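Local coordinates for putative peptidase (Chlamydophila abortus, PDB 3CE2), which is a putative zinc-dependent oligopeptidase of the M3B family that probably degrades a variety of small peptides, at residues Lys309-Phe313 with Tyr314-Ala318. Residues are numbered along the deposited sequence; the frame is centred on the assembly and turned at random.
With ZN (zinc ion), chain E.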
# COMPACT_ATOMS: atom_id res chain seq x y z
N LYS A 309 31.23 2.65 18.32
CA LYS A 309 31.25 3.64 19.39
C LYS A 309 30.13 4.66 19.27
O LYS A 309 29.79 5.33 20.24
CB LYS A 309 32.61 4.30 19.59
CG LYS A 309 32.82 5.61 18.84
CD LYS A 309 34.03 6.43 19.37
CE LYS A 309 35.07 5.61 20.20
NZ LYS A 309 35.51 4.27 19.68
N ASP A 310 29.54 4.79 18.09
CA ASP A 310 28.34 5.62 17.97
C ASP A 310 27.42 5.08 16.87
O ASP A 310 27.73 4.07 16.25
CB ASP A 310 28.67 7.10 17.83
CG ASP A 310 29.50 7.39 16.63
OD1 ASP A 310 29.87 6.44 15.91
OD2 ASP A 310 29.77 8.60 16.41
N PHE A 311 26.27 5.70 16.64
CA PHE A 311 25.31 5.06 15.76
C PHE A 311 24.74 6.08 14.83
O PHE A 311 24.03 6.99 15.25
CB PHE A 311 24.19 4.41 16.56
CG PHE A 311 23.43 3.36 15.82
CD1 PHE A 311 24.02 2.15 15.52
CD2 PHE A 311 22.11 3.58 15.46
CE1 PHE A 311 23.31 1.16 14.84
CE2 PHE A 311 21.39 2.58 14.80
CZ PHE A 311 22.00 1.37 14.48
N HIS A 312 25.07 5.92 13.55
CA HIS A 312 24.72 6.89 12.55
C HIS A 312 23.52 6.38 11.78
O HIS A 312 23.22 5.17 11.78
CB HIS A 312 25.91 7.09 11.62
CG HIS A 312 26.99 7.96 12.18
ND1 HIS A 312 27.12 9.30 11.85
CD2 HIS A 312 28.00 7.69 13.04
CE1 HIS A 312 28.16 9.81 12.49
NE2 HIS A 312 28.71 8.86 13.22
N PHE A 313 22.83 7.30 11.11
CA PHE A 313 21.72 6.89 10.27
C PHE A 313 22.13 5.81 9.29
O PHE A 313 21.30 5.01 8.89
CB PHE A 313 21.15 8.05 9.50
CG PHE A 313 20.18 8.85 10.27
CD1 PHE A 313 19.01 8.25 10.77
CD2 PHE A 313 20.40 10.21 10.47
CE1 PHE A 313 18.07 8.99 11.47
CE2 PHE A 313 19.46 10.98 11.18
CZ PHE A 313 18.29 10.37 11.68
N TYR A 314 23.40 5.78 8.91
CA TYR A 314 23.84 4.76 7.97
C TYR A 314 24.16 3.45 8.66
O TYR A 314 24.73 2.55 8.05
CB TYR A 314 25.01 5.24 7.11
CG TYR A 314 26.18 5.83 7.86
CD1 TYR A 314 27.17 5.02 8.41
CD2 TYR A 314 26.31 7.20 8.00
CE1 TYR A 314 28.25 5.57 9.08
CE2 TYR A 314 27.38 7.75 8.67
CZ TYR A 314 28.34 6.92 9.21
OH TYR A 314 29.40 7.46 9.87
N ASP A 315 23.78 3.33 9.92
CA ASP A 315 24.04 2.10 10.63
C ASP A 315 22.75 1.33 10.80
O ASP A 315 22.76 0.11 10.99
CB ASP A 315 24.68 2.40 11.98
CG ASP A 315 26.11 2.86 11.83
OD1 ASP A 315 26.89 2.14 11.13
OD2 ASP A 315 26.46 3.93 12.37
N VAL A 316 21.66 2.07 10.68
CA VAL A 316 20.30 1.59 10.89
C VAL A 316 19.95 0.27 10.18
O VAL A 316 19.19 -0.53 10.73
CB VAL A 316 19.30 2.67 10.45
CG1 VAL A 316 17.91 2.11 10.37
CG2 VAL A 316 19.35 3.90 11.39
N TYR A 317 20.48 0.01 8.98
CA TYR A 317 20.07 -1.21 8.28
C TYR A 317 21.18 -2.24 8.16
O TYR A 317 21.03 -3.26 7.49
CB TYR A 317 19.42 -0.89 6.92
CG TYR A 317 18.23 0.07 7.04
CD1 TYR A 317 17.03 -0.34 7.61
CD2 TYR A 317 18.33 1.39 6.60
CE1 TYR A 317 15.95 0.54 7.75
CE2 TYR A 317 17.27 2.28 6.73
CZ TYR A 317 16.09 1.86 7.30
OH TYR A 317 15.04 2.76 7.42
N ALA A 318 22.30 -2.00 8.84
CA ALA A 318 23.39 -2.97 8.91
C ALA A 318 22.86 -4.28 9.47
O ALA A 318 22.01 -4.28 10.36
CB ALA A 318 24.48 -2.44 9.80
ZN ZN E . 30.39 8.75 14.58
O HOH W 1 31.94 7.72 14.22
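H312 CG lies opposite its carbonyl carbon and beside N (chi1 -78°), whereas Y314 CG falls between N and the carbonyl carbon (51°), and the two side chains lie side by side and point the same way. Their ring planes lie 18° apart but are slid past each other, and the phenol oxygen, Y314 OH, ends over the centre of the imidazole face while H312 CB sits 3.4 Å from the centroid of the Y314 ring. H312 thus has one face covered, its NE2 bound to a zinc ion at 2.2 Å and its ND1 hydrogen-bonded to D516. D310 OD2, at 1.9 Å from zinc, and a water are the other ligands seen. D315 returns to the same histidine: H312 N reaches the anti lone pair of D315 OD2 at 2.7 Å, nearly straight, while D315 N bonds back to H312 O. D315 thereby holds both the N-H and the carbonyl of H312; a type I turn, D315 to A318, comes next. D315 CB also lies over one face of the F311 ring, a CH-pi contact 3.7 Å from its centroid. This peripheral zinc site is distinct from the HExxH centre. The loop links helices 292-306 and 330-340; F311 and V316 pack on F299 of the former, and R222 and R225 of helix 222-237 form salt bridges with D315.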